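3-HSA hydroxylase, oxygenase (Rhodococcus sp., PDB 2RFQ) catalyses the ortho-hydroxylation of the steroid-derived phenol 3-HSA with FMNH2 and O2 during cholesterol catabolism, as the oxygenase component of a two-component monooxygenase. Local coordinates at residues W233-I236 against H237-I241; K280-I283 against A284-S287. All coordinates share one frame; numbering follows the deposited sequence.

Interaction 1: residues W233-I236 against H237-I241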
ATOM      1  N   TRP A 233      -7.947  25.768 -17.893  1.00  7.06           N
ATOM      2  CA  TRP A 233      -7.562  26.092 -16.514  1.00  7.13           C
ATOM      3  C   TRP A 233      -7.497  24.847 -15.632  1.00  6.88           C
ATOM      4  O   TRP A 233      -6.628  24.767 -14.748  1.00  6.58           O
ATOM      5  CB  TRP A 233      -8.567  27.091 -15.924  1.00  8.64           C
ATOM      6  CG  TRP A 233      -8.237  27.614 -14.531  1.00  9.31           C
ATOM      7  CD1 TRP A 233      -9.004  27.462 -13.413  1.00 12.18           C
ATOM      8  CD2 TRP A 233      -7.105  28.418 -14.132  1.00 10.05           C
ATOM      9  NE1 TRP A 233      -8.418  28.097 -12.345  1.00 10.72           N
ATOM     10  CE2 TRP A 233      -7.260  28.698 -12.753  1.00 10.84           C
ATOM     11  CE3 TRP A 233      -5.983  28.921 -14.796  1.00 11.90           C
ATOM     12  CZ2 TRP A 233      -6.342  29.469 -12.029  1.00  9.88           C
ATOM     13  CZ3 TRP A 233      -5.042  29.678 -14.065  1.00 10.72           C
ATOM     14  CH2 TRP A 233      -5.240  29.948 -12.695  1.00 10.70           C
ATOM     15  N   GLY A 234      -8.412  23.902 -15.854  1.00  6.62           N
ATOM     16  CA  GLY A 234      -8.469  22.681 -15.040  1.00  6.51           C
ATOM     17  C   GLY A 234      -7.219  21.816 -15.145  1.00  5.57           C
ATOM     18  O   GLY A 234      -6.968  20.969 -14.281  1.00  5.77           O
ATOM     19  N   THR A 235      -6.470  21.972 -16.251  1.00  5.05           N
ATOM     20  CA  THR A 235      -5.124  21.412 -16.340  1.00  5.93           C
ATOM     21  C   THR A 235      -4.013  22.380 -15.878  1.00  5.99           C
ATOM     22  O   THR A 235      -3.125  22.007 -15.118  1.00  5.75           O
ATOM     23  CB  THR A 235      -4.827  20.909 -17.770  1.00  6.68           C
ATOM     24  OG1 THR A 235      -5.713  19.823 -18.065  1.00  7.47           O
ATOM     25  CG2 THR A 235      -3.380  20.404 -17.881  1.00  7.40           C
ATOM     26  N   ILE A 236      -4.058  23.611 -16.365  1.00  5.48           N
ATOM     27  CA  ILE A 236      -2.978  24.574 -16.105  1.00  5.28           C
ATOM     28  C   ILE A 236      -2.751  24.855 -14.625  1.00  5.31           C
ATOM     29  O   ILE A 236      -1.590  24.848 -14.145  1.00  6.16           O
ATOM     30  CB  ILE A 236      -3.298  25.895 -16.859  1.00  4.54           C
ATOM     31  CG1 ILE A 236      -3.171  25.645 -18.380  1.00  5.45           C
ATOM     32  CG2 ILE A 236      -2.420  27.067 -16.356  1.00  4.62           C
ATOM     33  CD1 ILE A 236      -1.688  25.555 -18.900  1.00  7.59           C
ATOM     34  N   HIS A 237      -3.833  25.146 -13.902  1.00  5.55           N
ATOM     35  CA  HIS A 237      -3.644  25.563 -12.494  1.00  6.39           C
ATOM     36  C   HIS A 237      -3.290  24.354 -11.623  1.00  6.17           C
ATOM     37  O   HIS A 237      -2.265  24.379 -10.926  1.00  5.78           O
ATOM     38  CB  HIS A 237      -4.839  26.364 -11.999  1.00  7.74           C
ATOM     39  CG  HIS A 237      -4.788  26.695 -10.541  1.00 12.11           C
ATOM     40  ND1 HIS A 237      -3.716  27.341  -9.959  1.00 17.75           N
ATOM     41  CD2 HIS A 237      -5.673  26.453  -9.545  1.00 14.53           C
ATOM     42  CE1 HIS A 237      -3.947  27.488  -8.664  1.00 15.83           C
ATOM     43  NE2 HIS A 237      -5.124  26.954  -8.389  1.00 17.06           N
ATOM     44  N   PRO A 238      -4.090  23.273 -11.686  1.00  6.01           N
ATOM     45  CA  PRO A 238      -3.657  22.125 -10.868  1.00  6.14           C
ATOM     46  C   PRO A 238      -2.247  21.582 -11.200  1.00  6.95           C
ATOM     47  O   PRO A 238      -1.518  21.155 -10.296  1.00  6.95           O
ATOM     48  CB  PRO A 238      -4.749  21.075 -11.123  1.00  6.31           C
ATOM     49  CG  PRO A 238      -5.978  21.923 -11.404  1.00  6.35           C
ATOM     50  CD  PRO A 238      -5.403  23.020 -12.309  1.00  6.03           C
ATOM     51  N   THR A 239      -1.850  21.607 -12.469  1.00  6.08           N
ATOM     52  CA  THR A 239      -0.479  21.161 -12.813  1.00  5.83           C
ATOM     53  C   THR A 239       0.568  22.115 -12.184  1.00  5.87           C
ATOM     54  O   THR A 239       1.641  21.671 -11.749  1.00  6.94           O
ATOM     55  CB  THR A 239      -0.303  21.038 -14.337  1.00  6.44           C
ATOM     56  OG1 THR A 239      -1.233  20.058 -14.822  1.00  6.23           O
ATOM     57  CG2 THR A 239       1.142  20.585 -14.712  1.00  6.04           C
ATOM     58  N   THR A 240       0.227  23.406 -12.095  1.00  6.05           N
ATOM     59  CA  THR A 240       1.110  24.381 -11.401  1.00  6.58           C
ATOM     60  C   THR A 240       1.307  24.061  -9.906  1.00  6.79           C
ATOM     61  O   THR A 240       2.323  24.413  -9.309  1.00  7.12           O
ATOM     62  CB  THR A 240       0.712  25.846 -11.676  1.00  7.43           C
ATOM     63  OG1 THR A 240       1.804  26.498 -12.369  1.00  8.86           O
ATOM     64  CG2 THR A 240       0.466  26.617 -10.399  1.00  7.69           C
ATOM     65  N   ILE A 241       0.341  23.344  -9.332  1.00  6.71           N
ATOM     66  CA  ILE A 241       0.384  22.887  -7.961  1.00  7.44           C
ATOM     67  C   ILE A 241       1.121  21.550  -7.821  1.00  7.61           C
ATOM     68  O   ILE A 241       1.843  21.337  -6.838  1.00 10.47           O
ATOM     69  CB  ILE A 241      -1.088  22.798  -7.407  1.00  8.23           C
ATOM     70  CG1 ILE A 241      -1.741  24.180  -7.443  1.00 10.00           C
ATOM     71  CG2 ILE A 241      -1.155  22.044  -6.053  1.00  8.95           C
ATOM     72  CD1 ILE A 241      -0.910  25.302  -6.745  1.00  9.55           C
TER
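Trp233 and His237, one helical turn apart, lay their flat side chains side by side in the same direction. Both have CG anti to the backbone N (chi1 -175° for Trp233 and 174° for His237), which carries the two rings down the same flank of the helix. The ring planes are almost parallel, 6° apart, but slid past one another: the centroids of the indole six-membered ring and the imidazole are 4.8 Å apart and overlap little. The closest meeting is therefore a CH-pi contact, in which CB of His237 sits over the middle of the indole benzene ring, 3.4 Å from its centroid. The backbone bond from His237 N to Trp233 O, 2.9 Å, ties the two residues together at the main chain.

The side chains of Thr235 and Thr239 also lie alongside each other and point the same way. The hydroxyl OG1 of Thr239 donates back to Thr235 O at 2.7 Å, while its own backbone N donates to the same oxygen at 3.0 Å; the two donors come from opposite faces of the carbonyl plane. Pro238, between His237 and Thr239 in sequence, has no N-H for Gly234 O, which instead lies 3.2 Å from Pro238 CG, and the helix kinks here. The pattern picks up again at once with Thr239 N, and Thr240 N follows by bonding to Ile236 O.

Around the first turns of helix 233-266, Tyr120 turns edge-to-face to both rings, and His368 meets the imidazole; both residues are assigned to FMN binding by similarity, so the aromatic pair probably borders the flavin site. Thr235 OG1 bonds to Glu304. Helix 80-96 packs on Ile236, Thr240 and Ile241, helix 65-76 on Thr239 and Thr240, and helix 316-344 on Thr235 and Pro238.

Interaction 2: residues K280-I283 against A284-S287; sequences KVRI and AEAS
Arg282 and Glu285, three residues apart, are joined by a side-on, two-pronged salt bridge: NE of Arg282 reaches OE1 of Glu285 at 2.6 Å, and Arg282 NH1 reaches Glu285 OE2 at 3.1 Å. Both bonds are nearly straight and lie in the guanidinium plane, yet meet the carboxylate from above its plane, since the two groups are turned 44° apart. Bends at chi2 and chi3 (-71° and 91°) fold the arginine back toward the glutamate, whose chain runs extended beyond CG. A long, weak ion pair links Arg282 to Glu374 of the fourth subunit.

By van der Waals packing, the methyl CG1 of Val281 lies 3.7 Å from the carboxylate oxygen OE2 of Glu285. Ile283 faces Tyr253, His256 and Val257 of helix 233-266, as well as Phe385 of the second subunit.

The backbone bonds run from Ala284, Glu285, Ala286 and Ser287 to the residues four earlier. The hydroxyl of Ser287 lies near two carbonyls, with OG 2.9 Å from Ile283 O and 3.1 Å from Ala284 O.

This is an i to i+3 ion pair on a continuous alpha-helix, helix 277-309, in the C-terminal helical domain of the acyl-CoA dehydrogenase fold, at a subunit interface of the tetramer.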
ATOM      1  N   LYS A 280      18.282  -0.148  -1.226  1.00  6.62           N
ATOM      2  CA  LYS A 280      18.351  -0.138  -2.694  1.00  7.68           C
ATOM      3  C   LYS A 280      16.960  -0.224  -3.292  1.00  7.25           C
ATOM      4  O   LYS A 280      16.622   0.503  -4.254  1.00  8.19           O
ATOM      5  CB  LYS A 280      19.219  -1.282  -3.191  1.00  7.18           C
ATOM      6  CG  LYS A 280      20.677  -1.106  -2.794  1.00  7.10           C
ATOM      7  CD  LYS A 280      21.512  -2.310  -3.192  1.00  7.96           C
ATOM      8  CE  LYS A 280      22.980  -2.091  -2.854  1.00 10.01           C
ATOM      9  NZ  LYS A 280      23.760  -3.324  -3.231  1.00 11.88           N
ATOM     10  N   VAL A 281      16.119  -1.100  -2.734  1.00  7.33           N
ATOM     11  CA  VAL A 281      14.751  -1.226  -3.265  1.00  7.34           C
ATOM     12  C   VAL A 281      13.951   0.086  -3.088  1.00  7.98           C
ATOM     13  O   VAL A 281      13.216   0.523  -3.981  1.00  9.18           O
ATOM     14  CB  VAL A 281      14.008  -2.410  -2.603  1.00  7.87           C
ATOM     15  CG1 VAL A 281      12.494  -2.332  -2.883  1.00  9.81           C
ATOM     16  CG2 VAL A 281      14.638  -3.716  -3.092  1.00  7.70           C
ATOM     17  N   ARG A 282      14.092   0.730  -1.937  1.00  8.17           N
ATOM     18  CA  ARG A 282      13.347   1.982  -1.723  1.00  7.95           C
ATOM     19  C   ARG A 282      13.770   3.028  -2.738  1.00  7.68           C
ATOM     20  O   ARG A 282      12.932   3.775  -3.235  1.00  7.91           O
ATOM     21  CB  ARG A 282      13.534   2.505  -0.306  1.00  9.02           C
ATOM     22  CG  ARG A 282      13.091   1.510   0.781  1.00  9.55           C
ATOM     23  CD  ARG A 282      11.548   1.321   0.883  1.00 14.67           C
ATOM     24  NE  ARG A 282      10.995   0.246   0.052  1.00 19.95           N
ATOM     25  CZ  ARG A 282      11.017  -1.054   0.356  1.00 21.41           C
ATOM     26  NH1 ARG A 282      10.446  -1.933  -0.467  1.00 22.11           N
ATOM     27  NH2 ARG A 282      11.624  -1.485   1.460  1.00 21.33           N
ATOM     28  N   ILE A 283      15.072   3.090  -3.037  1.00  7.52           N
ATOM     29  CA  ILE A 283      15.584   3.993  -4.084  1.00  7.83           C
ATOM     30  C   ILE A 283      14.994   3.671  -5.466  1.00  6.61           C
ATOM     31  O   ILE A 283      14.636   4.594  -6.225  1.00  7.16           O
ATOM     32  CB  ILE A 283      17.138   4.004  -4.069  1.00  8.16           C
ATOM     33  CG1 ILE A 283      17.601   5.023  -3.015  1.00  9.53           C
ATOM     34  CG2 ILE A 283      17.751   4.331  -5.439  1.00 12.44           C
ATOM     35  CD1 ILE A 283      19.028   4.714  -2.489  1.00 12.41           C
ATOM     36  N   ALA A 284      14.880   2.383  -5.795  1.00  6.75           N
ATOM     37  CA  ALA A 284      14.300   1.975  -7.072  1.00  6.90           C
ATOM     38  C   ALA A 284      12.828   2.363  -7.136  1.00  7.59           C
ATOM     39  O   ALA A 284      12.362   2.909  -8.140  1.00  8.19           O
ATOM     40  CB  ALA A 284      14.472   0.474  -7.292  1.00  7.50           C
ATOM     41  N   GLU A 285      12.086   2.062  -6.071  1.00  6.76           N
ATOM     42  CA  GLU A 285      10.656   2.404  -6.037  1.00  8.14           C
ATOM     43  C   GLU A 285      10.432   3.908  -6.186  1.00  8.66           C
ATOM     44  O   GLU A 285       9.621   4.351  -7.016  1.00  8.68           O
ATOM     45  CB  GLU A 285      10.021   1.935  -4.729  1.00  8.54           C
ATOM     46  CG  GLU A 285      10.006   0.413  -4.582  1.00  9.32           C
ATOM     47  CD  GLU A 285       9.574   0.012  -3.183  1.00 11.43           C
ATOM     48  OE1 GLU A 285       9.824   0.796  -2.234  1.00 12.92           O
ATOM     49  OE2 GLU A 285       8.973  -1.068  -3.047  1.00 13.90           O
ATOM     50  N   ALA A 286      11.171   4.685  -5.395  1.00  8.38           N
ATOM     51  CA  ALA A 286      11.006   6.134  -5.386  1.00  8.69           C
ATOM     52  C   ALA A 286      11.356   6.749  -6.727  1.00  8.69           C
ATOM     53  O   ALA A 286      10.564   7.534  -7.275  1.00  9.03           O
ATOM     54  CB  ALA A 286      11.854   6.753  -4.283  1.00  8.36           C
ATOM     55  N   SER A 287      12.511   6.378  -7.277  1.00  7.78           N
ATOM     56  CA  SER A 287      12.913   6.958  -8.568  1.00  7.62           C
ATOM     57  C   SER A 287      11.883   6.600  -9.648  1.00  7.61           C
ATOM     58  O   SER A 287      11.520   7.435 -10.500  1.00  7.21           O
ATOM     59  CB  SER A 287      14.330   6.521  -8.968  1.00  8.00           C
ATOM     60  OG  SER A 287      14.412   5.117  -9.059  1.00  8.50           O
TER

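How the interactions relate
Both contacts are single-helix, local arrangements, on helices 233-266 and 277-309, which follow each other in the chain; their centres are 28 Å apart and they do not touch. Interaction 1 is core, largely buried with no other subunit touching it, and relies on aromatic and hydroxyl contacts at a proline kink beside the probable flavin site. Interaction 2, its centre about 26 Å from that of the chain, is peripheral in the subunit yet mostly buried in the tetramer, packed mainly against a second subunit, with single residues reaching a third and a fourth; its main side-chain link is ionic. Helix 316-344 packs against both, while Ile283 and Ser287 also touch a later part of helix 233-266.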